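Local coordinates for protein phosphatase 2C (Toxoplasma gondii, PDB 3D8K), which probably removes phosphate groups from phosphoserine and phosphothreonine residues of proteins, as a manganese-dependent member of the PP2C phosphatase family, at residues V170-N175 / H188-H193; S105-I110 / R228-F233; M41-P46 / Y73-R78. All coordinates share one frame; numbering follows the deposited sequence.

Contact 1: V170-N175 / H188-H193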
loop_
_atom_site.group_PDB
_atom_site.type_symbol
_atom_site.label_atom_id
_atom_site.label_comp_id
_atom_site.label_asym_id
_atom_site.label_seq_id
_atom_site.Cartn_x
_atom_site.Cartn_y
_atom_site.Cartn_z
ATOM N N VAL C 170 -27.741 13.457 9.446
ATOM C CA VAL C 170 -28.299 12.678 10.512
ATOM C C VAL C 170 -29.464 11.874 9.982
ATOM O O VAL C 170 -30.376 12.417 9.374
ATOM C CB VAL C 170 -28.777 13.558 11.665
ATOM C CG1 VAL C 170 -29.378 12.670 12.762
ATOM C CG2 VAL C 170 -27.623 14.371 12.207
ATOM N N ALA C 171 -29.406 10.569 10.197
ATOM C CA ALA C 171 -30.471 9.666 9.783
ATOM C C ALA C 171 -31.125 9.212 11.069
ATOM O O ALA C 171 -30.669 8.253 11.673
ATOM C CB ALA C 171 -29.897 8.468 9.041
ATOM N N SER C 172 -32.172 9.914 11.497
ATOM C CA SER C 172 -32.867 9.559 12.733
ATOM C C SER C 172 -34.140 8.752 12.499
ATOM O O SER C 172 -34.921 9.035 11.593
ATOM C CB SER C 172 -33.216 10.813 13.550
ATOM O OG SER C 172 -34.437 11.400 13.119
ATOM N N LEU C 173 -34.341 7.754 13.351
ATOM C CA LEU C 173 -35.502 6.878 13.279
ATOM C C LEU C 173 -35.785 6.372 14.680
ATOM O O LEU C 173 -35.255 5.344 15.087
ATOM C CB LEU C 173 -35.210 5.684 12.362
ATOM C CG LEU C 173 -36.367 4.720 12.114
ATOM C CD1 LEU C 173 -37.370 5.358 11.155
ATOM C CD2 LEU C 173 -35.832 3.444 11.525
ATOM N N GLY C 174 -36.612 7.093 15.421
ATOM C CA GLY C 174 -36.920 6.661 16.770
ATOM C C GLY C 174 -36.913 7.815 17.745
ATOM O O GLY C 174 -37.062 8.972 17.355
ATOM N N ASN C 175 -36.714 7.505 19.017
ATOM C CA ASN C 175 -36.721 8.528 20.045
ATOM C C ASN C 175 -35.350 8.998 20.520
ATOM O O ASN C 175 -35.249 9.652 21.555
ATOM C CB ASN C 175 -37.541 8.044 21.242
ATOM C CG ASN C 175 -37.047 6.714 21.793
ATOM O OD1 ASN C 175 -36.158 6.072 21.223
ATOM N ND2 ASN C 175 -37.629 6.290 22.907
ATOM N N HIS C 188 -30.711 21.329 17.861
ATOM C CA HIS C 188 -31.173 19.984 17.524
ATOM C C HIS C 188 -30.968 19.643 16.054
ATOM O O HIS C 188 -31.046 20.504 15.178
ATOM C CB HIS C 188 -32.649 19.825 17.882
ATOM C CG HIS C 188 -32.923 19.913 19.348
ATOM N ND1 HIS C 188 -32.553 18.922 20.233
ATOM C CD2 HIS C 188 -33.482 20.894 20.097
ATOM C CE1 HIS C 188 -32.869 19.292 21.462
ATOM N NE2 HIS C 188 -33.432 20.486 21.408
ATOM N N LEU C 189 -30.704 18.370 15.797
ATOM C CA LEU C 189 -30.489 17.893 14.448
ATOM C C LEU C 189 -31.583 16.923 14.044
ATOM O O LEU C 189 -31.670 16.522 12.881
ATOM C CB LEU C 189 -29.122 17.218 14.357
ATOM C CG LEU C 189 -27.932 18.146 14.083
ATOM C CD1 LEU C 189 -28.194 19.554 14.630
ATOM C CD2 LEU C 189 -26.682 17.527 14.683
ATOM N N SER C 190 -32.430 16.564 15.004
ATOM C CA SER C 190 -33.505 15.627 14.729
ATOM C C SER C 190 -34.735 15.848 15.591
ATOM O O SER C 190 -34.676 16.479 16.640
ATOM C CB SER C 190 -33.009 14.196 14.924
ATOM O OG SER C 190 -32.589 13.971 16.262
ATOM N N THR C 191 -35.856 15.313 15.130
ATOM C CA THR C 191 -37.115 15.427 15.849
ATOM C C THR C 191 -37.495 14.013 16.300
ATOM O O THR C 191 -37.597 13.099 15.476
ATOM C CB THR C 191 -38.216 15.969 14.931
ATOM O OG1 THR C 191 -37.628 16.814 13.942
ATOM C CG2 THR C 191 -39.232 16.777 15.731
ATOM N N PRO C 192 -37.704 13.810 17.610
ATOM C CA PRO C 192 -38.065 12.466 18.073
ATOM C C PRO C 192 -39.414 11.970 17.534
ATOM O O PRO C 192 -40.352 12.753 17.324
ATOM C CB PRO C 192 -38.040 12.612 19.595
ATOM C CG PRO C 192 -38.459 14.040 19.802
ATOM C CD PRO C 192 -37.706 14.778 18.719
ATOM N N HIS C 193 -39.491 10.661 17.299
ATOM C CA HIS C 193 -40.700 10.016 16.782
ATOM C C HIS C 193 -41.547 9.453 17.916
ATOM O O HIS C 193 -41.502 8.268 18.207
ATOM C CB HIS C 193 -40.306 8.901 15.824
ATOM C CG HIS C 193 -39.583 9.385 14.614
ATOM N ND1 HIS C 193 -38.386 8.850 14.201
ATOM C CD2 HIS C 193 -39.897 10.346 13.712
ATOM C CE1 HIS C 193 -37.993 9.459 13.094
ATOM N NE2 HIS C 193 -38.893 10.372 12.776
#
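L189 meets V170 through its first carbon: CB of L189 lies 3.9 Å from CG2 of V170, while CD2 brushes the same methyl group. The two side chains cross at about a right angle; with CG1 of V170 anti to the backbone N (chi1 179°), CG2 is left as the methyl that meets the leucine. F257 and L108 extend this apolar patch, and the carbonyl oxygen of L189 is taken up by T255 OG1. Next along the segment, S190 offers its CB, not its hydroxyl, to S172: CB lies 3.6 Å from S172 OG. That OG is placed between the backbone N and the carbonyl carbon of S172 (chi1 85°) and has a weak hydrogen bond to D253. The setting is the beta sandwich of the PP2C fold. S172 and V170 belong to strand 165-173 of the six-stranded sheet, whereas the chain facing them has just left strand 185-188, an outer strand of the eight-stranded sheet, and runs at about 37° to segment 170-175. T191 turns its side chain from the strand, but its carbonyl oxygen stands over one face of the H193 imidazole, offset toward the rim. P192 lies beside the residues that follow the strand, its CA 3.7 Å from G174 O. H193 then grips G174 through two bonds. The backbone N-H of H193 reaches G174 O at 3.0 Å, arriving from above the carbonyl plane. In return G174 N donates to H193 ND1 over 2.8 Å, with an N-H...N angle of 152° and the donor nearly in the ring plane. Also at the ring edge, CE1 of H193 lies 3.4 Å from S172 O and 3.6 Å from CA of L173.

Contact 2: S105-I110 / R228-F233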
loop_
_atom_site.group_PDB
_atom_site.type_symbol
_atom_site.label_atom_id
_atom_site.label_comp_id
_atom_site.label_asym_id
_atom_site.label_seq_id
_atom_site.Cartn_x
_atom_site.Cartn_y
_atom_site.Cartn_z
ATOM N N SER C 105 -36.155 -1.857 18.160
ATOM C CA SER C 105 -34.995 -0.956 18.107
ATOM C C SER C 105 -35.088 0.325 17.273
ATOM O O SER C 105 -35.492 0.311 16.103
ATOM C CB SER C 105 -33.721 -1.717 17.713
ATOM O OG SER C 105 -32.653 -0.804 17.571
ATOM N N SER C 106 -34.694 1.430 17.912
ATOM C CA SER C 106 -34.678 2.742 17.284
ATOM C C SER C 106 -33.295 2.881 16.709
ATOM O O SER C 106 -32.413 2.074 16.990
ATOM C CB SER C 106 -34.864 3.857 18.297
ATOM O OG SER C 106 -33.663 4.042 19.020
ATOM N N ALA C 107 -33.106 3.920 15.917
ATOM C CA ALA C 107 -31.830 4.143 15.297
ATOM C C ALA C 107 -31.523 5.614 15.117
ATOM O O ALA C 107 -32.416 6.452 14.971
ATOM C CB ALA C 107 -31.791 3.451 13.959
ATOM N N LEU C 108 -30.235 5.908 15.131
ATOM C CA LEU C 108 -29.745 7.254 14.936
ATOM C C LEU C 108 -28.382 7.087 14.289
ATOM O O LEU C 108 -27.468 6.497 14.876
ATOM C CB LEU C 108 -29.611 7.968 16.268
ATOM C CG LEU C 108 -29.646 9.492 16.172
ATOM C CD1 LEU C 108 -29.188 10.053 17.512
ATOM C CD2 LEU C 108 -28.749 10.005 15.054
ATOM N N ILE C 109 -28.250 7.573 13.063
ATOM C CA ILE C 109 -26.987 7.457 12.363
ATOM C C ILE C 109 -26.426 8.812 11.988
ATOM O O ILE C 109 -27.132 9.661 11.462
ATOM C CB ILE C 109 -27.133 6.617 11.097
ATOM C CG1 ILE C 109 -27.790 5.274 11.441
ATOM C CG2 ILE C 109 -25.772 6.423 10.467
ATOM C CD1 ILE C 109 -27.827 4.276 10.299
ATOM N N ILE C 110 -25.147 9.013 12.271
ATOM C CA ILE C 110 -24.512 10.267 11.947
ATOM C C ILE C 110 -23.348 10.097 10.982
ATOM O O ILE C 110 -22.418 9.352 11.247
ATOM C CB ILE C 110 -23.998 10.960 13.214
ATOM C CG1 ILE C 110 -25.109 11.030 14.257
ATOM C CG2 ILE C 110 -23.542 12.352 12.883
ATOM C CD1 ILE C 110 -24.635 11.455 15.623
ATOM N N ARG C 228 -41.535 5.263 15.053
ATOM C CA ARG C 228 -40.607 4.824 14.023
ATOM C C ARG C 228 -39.540 3.929 14.617
ATOM O O ARG C 228 -38.964 4.235 15.666
ATOM C CB ARG C 228 -39.988 6.025 13.322
ATOM C CG ARG C 228 -40.994 6.748 12.443
ATOM C CD ARG C 228 -40.346 7.850 11.663
ATOM N NE ARG C 228 -41.257 8.466 10.712
ATOM C CZ ARG C 228 -40.929 9.472 9.907
ATOM N NH1 ARG C 228 -39.708 9.984 9.942
ATOM N NH2 ARG C 228 -41.817 9.953 9.049
ATOM N N ALA C 229 -39.301 2.801 13.956
ATOM C CA ALA C 229 -38.317 1.852 14.447
ATOM C C ALA C 229 -38.018 0.751 13.434
ATOM O O ALA C 229 -38.635 0.706 12.370
ATOM C CB ALA C 229 -38.814 1.250 15.761
ATOM N N PHE C 230 -37.074 -0.131 13.777
ATOM C CA PHE C 230 -36.678 -1.244 12.911
ATOM C C PHE C 230 -37.435 -2.561 13.111
ATOM O O PHE C 230 -37.734 -3.245 12.137
ATOM C CB PHE C 230 -35.177 -1.520 13.028
ATOM C CG PHE C 230 -34.345 -0.747 12.051
ATOM C CD1 PHE C 230 -33.472 0.244 12.494
ATOM C CD2 PHE C 230 -34.418 -1.018 10.687
ATOM C CE1 PHE C 230 -32.689 0.950 11.605
ATOM C CE2 PHE C 230 -33.635 -0.313 9.785
ATOM C CZ PHE C 230 -32.763 0.676 10.250
ATOM N N GLY C 231 -37.736 -2.946 14.343
ATOM C CA GLY C 231 -38.470 -4.195 14.509
ATOM C C GLY C 231 -39.986 -4.066 14.325
ATOM O O GLY C 231 -40.477 -3.675 13.246
ATOM N N SER C 232 -40.712 -4.408 15.393
ATOM C CA SER C 232 -42.170 -4.345 15.451
ATOM C C SER C 232 -42.844 -4.590 14.109
ATOM O O SER C 232 -43.477 -3.691 13.563
ATOM C CB SER C 232 -42.590 -2.981 16.004
ATOM O OG SER C 232 -41.703 -2.566 17.029
ATOM N N PHE C 233 -42.745 -5.809 13.586
ATOM C CA PHE C 233 -43.333 -6.083 12.280
ATOM C C PHE C 233 -44.838 -6.214 12.239
ATOM O O PHE C 233 -45.443 -6.080 11.171
ATOM C CB PHE C 233 -42.671 -7.299 11.655
ATOM C CG PHE C 233 -41.269 -7.048 11.288
ATOM C CD1 PHE C 233 -40.244 -7.401 12.147
ATOM C CD2 PHE C 233 -40.970 -6.329 10.134
ATOM C CE1 PHE C 233 -38.935 -7.031 11.867
ATOM C CE2 PHE C 233 -39.666 -5.951 9.840
ATOM C CZ PHE C 233 -38.647 -6.298 10.704
#
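S105 O is gripped by the backbone N-H of F230, the N and O atoms lying 2.8 Å apart. This bond is nearly straight, 168° at the hydrogen, and the donor arrives nearly along the C=O axis. The same oxygen has apolar company, with CB of A229 3.5 Å away and CB of F230 at a similar distance. From F230 the aromatic ring extends beside the strand and presents its edge to A107: CE1 of F230 comes within 3.6 Å of CB of A107, a methyl group lying near the ring plane. S105 is itself steadied from within its segment. Its OG, anti to the backbone N (chi1 175°), donates to S106 O at 2.9 Å. The loop holding F230 is thus fastened near the first residues of the strand that includes A107, by a main-chain bond and the contacts of A229 and F230. L173 of the adjacent strand 165-173 also touches the F230 side chain. Helix 61-74 covers S105 with S62, A63 and L66, and L66 reaches the phenylalanine as well, while F89 and D93 of helix 82-97 also lie against it, the F89 ring at about 20° to that of F230.

Contact 3: M41-P46 / Y73-R78. With SO4 (sulfate ion), chain H.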
loop_
_atom_site.group_PDB
_atom_site.type_symbol
_atom_site.label_atom_id
_atom_site.label_comp_id
_atom_site.label_asym_id
_atom_site.label_seq_id
_atom_site.Cartn_x
_atom_site.Cartn_y
_atom_site.Cartn_z
HETATM N N MSE C 41 -15.652 3.510 9.390
HETATM C CA MSE C 41 -15.122 4.135 8.183
HETATM C C MSE C 41 -15.506 3.345 6.925
HETATM O O MSE C 41 -14.989 2.256 6.682
HETATM C CB MSE C 41 -13.601 4.233 8.287
HETATM C CG MSE C 41 -12.929 4.923 7.118
HETATM SE SE MSE C 41 -10.960 4.832 7.335
HETATM C CE MSE C 41 -10.470 5.480 5.516
ATOM N N LEU C 42 -16.424 3.884 6.137
ATOM C CA LEU C 42 -16.852 3.219 4.909
ATOM C C LEU C 42 -15.647 3.189 3.992
ATOM O O LEU C 42 -14.930 4.193 3.891
ATOM C CB LEU C 42 -17.955 4.020 4.223
ATOM C CG LEU C 42 -19.173 4.429 5.042
ATOM C CD1 LEU C 42 -20.038 5.387 4.211
ATOM C CD2 LEU C 42 -19.937 3.175 5.480
ATOM N N ARG C 43 -15.412 2.072 3.310
ATOM C CA ARG C 43 -14.256 2.029 2.432
ATOM C C ARG C 43 -14.429 2.987 1.275
ATOM O O ARG C 43 -15.549 3.291 0.860
ATOM C CB ARG C 43 -13.977 0.609 1.929
ATOM C CG ARG C 43 -15.020 -0.018 1.040
ATOM C CD ARG C 43 -14.691 -1.495 0.815
ATOM N NE ARG C 43 -15.077 -2.344 1.946
ATOM C CZ ARG C 43 -14.568 -3.552 2.198
ATOM N NH1 ARG C 43 -13.633 -4.070 1.410
ATOM N NH2 ARG C 43 -15.010 -4.256 3.232
ATOM N N GLY C 44 -13.305 3.484 0.779
ATOM C CA GLY C 44 -13.325 4.421 -0.326
ATOM C C GLY C 44 -13.888 5.758 0.096
ATOM O O GLY C 44 -14.382 6.507 -0.740
ATOM N N ARG C 45 -13.813 6.064 1.390
ATOM C CA ARG C 45 -14.341 7.324 1.907
ATOM C C ARG C 45 -13.569 7.956 3.072
ATOM O O ARG C 45 -14.055 7.994 4.203
ATOM C CB ARG C 45 -15.808 7.141 2.314
ATOM C CG ARG C 45 -16.798 7.149 1.160
ATOM C CD ARG C 45 -18.233 6.965 1.659
ATOM N NE ARG C 45 -19.223 7.324 0.644
ATOM C CZ ARG C 45 -19.316 6.731 -0.537
ATOM N NH1 ARG C 45 -18.481 5.751 -0.846
ATOM N NH2 ARG C 45 -20.229 7.120 -1.411
ATOM N N PRO C 46 -12.367 8.494 2.797
ATOM C CA PRO C 46 -11.561 9.127 3.848
ATOM C C PRO C 46 -12.302 10.370 4.353
ATOM O O PRO C 46 -13.291 10.799 3.760
ATOM C CB PRO C 46 -10.272 9.469 3.118
ATOM C CG PRO C 46 -10.783 9.851 1.749
ATOM C CD PRO C 46 -11.801 8.769 1.460
ATOM N N TYR C 73 -24.349 -2.593 4.990
ATOM C CA TYR C 73 -25.241 -1.856 4.128
ATOM C C TYR C 73 -24.668 -0.492 3.775
ATOM O O TYR C 73 -24.679 -0.096 2.617
ATOM C CB TYR C 73 -26.604 -1.707 4.799
ATOM C CG TYR C 73 -27.299 -3.034 5.006
ATOM C CD1 TYR C 73 -26.840 -3.943 5.966
ATOM C CD2 TYR C 73 -28.390 -3.408 4.209
ATOM C CE1 TYR C 73 -27.445 -5.185 6.125
ATOM C CE2 TYR C 73 -29.001 -4.651 4.363
ATOM C CZ TYR C 73 -28.521 -5.531 5.322
ATOM O OH TYR C 73 -29.118 -6.752 5.485
ATOM N N LEU C 74 -24.156 0.223 4.771
ATOM C CA LEU C 74 -23.587 1.548 4.526
ATOM C C LEU C 74 -22.538 1.589 3.403
ATOM O O LEU C 74 -22.434 2.584 2.678
ATOM C CB LEU C 74 -23.024 2.121 5.833
ATOM C CG LEU C 74 -23.948 3.143 6.517
ATOM C CD1 LEU C 74 -25.401 2.881 6.150
ATOM C CD2 LEU C 74 -23.746 3.098 8.021
ATOM N N ASN C 75 -21.782 0.507 3.240
ATOM C CA ASN C 75 -20.790 0.452 2.180
ATOM C C ASN C 75 -21.457 0.229 0.832
ATOM O O ASN C 75 -20.792 0.014 -0.176
ATOM C CB ASN C 75 -19.781 -0.658 2.454
ATOM C CG ASN C 75 -18.669 -0.206 3.360
ATOM O OD1 ASN C 75 -17.943 0.745 3.045
ATOM N ND2 ASN C 75 -18.525 -0.870 4.499
ATOM N N ASP C 76 -22.782 0.280 0.823
ATOM C CA ASP C 76 -23.536 0.096 -0.402
ATOM C C ASP C 76 -24.082 1.426 -0.887
ATOM O O ASP C 76 -24.598 1.522 -2.002
ATOM C CB ASP C 76 -24.662 -0.904 -0.174
ATOM C CG ASP C 76 -24.158 -2.337 -0.102
ATOM O OD1 ASP C 76 -24.716 -3.143 0.688
ATOM O OD2 ASP C 76 -23.205 -2.654 -0.846
ATOM N N LEU C 77 -23.957 2.454 -0.052
ATOM C CA LEU C 77 -24.407 3.798 -0.414
ATOM C C LEU C 77 -23.601 4.264 -1.624
ATOM O O LEU C 77 -22.363 4.293 -1.579
ATOM C CB LEU C 77 -24.164 4.776 0.742
ATOM C CG LEU C 77 -24.992 4.614 2.011
ATOM C CD1 LEU C 77 -24.378 5.440 3.128
ATOM C CD2 LEU C 77 -26.424 5.028 1.738
ATOM N N ARG C 78 -24.296 4.618 -2.703
ATOM C CA ARG C 78 -23.626 5.090 -3.922
ATOM C C ARG C 78 -23.188 6.524 -3.756
ATOM O O ARG C 78 -22.534 7.100 -4.614
ATOM C CB ARG C 78 -24.555 5.002 -5.126
ATOM C CG ARG C 78 -24.943 3.614 -5.495
ATOM C CD ARG C 78 -25.406 3.579 -6.917
ATOM N NE ARG C 78 -25.858 2.251 -7.281
ATOM C CZ ARG C 78 -26.071 1.852 -8.526
ATOM N NH1 ARG C 78 -25.868 2.682 -9.542
ATOM N NH2 ARG C 78 -26.492 0.619 -8.755
HETATM S S SO4 H . -26.844 -1.242 -5.340
HETATM O O1 SO4 H . -28.117 -1.442 -6.043
HETATM O O2 SO4 H . -26.071 -0.193 -6.009
HETATM O O3 SO4 H . -27.119 -0.854 -3.953
HETATM O O4 SO4 H . -26.054 -2.479 -5.359
#
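A type II beta turn, L42 to R45, lies in the loop that joins strand 35-41 to strand 48-55 in a beta hairpin, and it is fastened here to the C-terminal end of helix 61-74. The polar link is made by N75, the first residue to leave the helical conformation. Its OD1 accepts the backbone N-H of R43 at 2.9 Å, in the plane of the amide carbonyl and with an N-H...O angle of 140°. CG of N75 lies beside its own backbone N (chi1 -85°), and ND2 at the other branch of the amide has a weak bond back to M71 O within the helix. R43 also lays its CG 3.6 Å from that OD1, and its guanidinium stands nearly perpendicular to the amide, the planes 86° apart. The apolar part of the contact comes from L42, which points toward the helix end. Its CD2 packs against CB of L74, the two side chains crossing obliquely, and its CD1 lies 4.5 Å from CD1 of L77; V50 and F111 of the sheet also take part. At the far end of the turn R45 is extended from CG to NE, and its NH2 lies 3.5 Å from L77 O. Farther along, R78 clasps one oxygen of a sulfate, probably from the crystallisation liquor, with NE at 2.8 Å and NH2 at 2.9 Å from O2. The site lies at a subunit boundary, since P118 O of the second subunit accepts a hydrogen bond from R78 NH1 and R156 of that subunit also binds the sulfate. A hairpin of the six-stranded sheet packed against the end of a helix that covers it is in keeping with the alpha-beta-beta-alpha sandwich of PP2C phosphatases.

Contact 3 closes first along the chain; contact 2 then opens, and contact 1 forms wholly within its long intervening span. All three involve the six-stranded antiparallel sheet. Contacts 1 and 2, with centres about 10 Å apart, meet directly, because strands 165-173 and 106-115 are neighbours and pair through their backbones, A107 with L173 and I109 with A171. The centre of contact 3 lies about 20 Å from that of contact 2 and about 22 Å from that of contact 1, on the hairpin of strands 35-41 and 48-55, yet helix 61-74 spans contacts 2 and 3. One sheet is therefore tied to neighbouring loops, to a flanking helix and, through the loop leaving strand 185-188, to the other sheet.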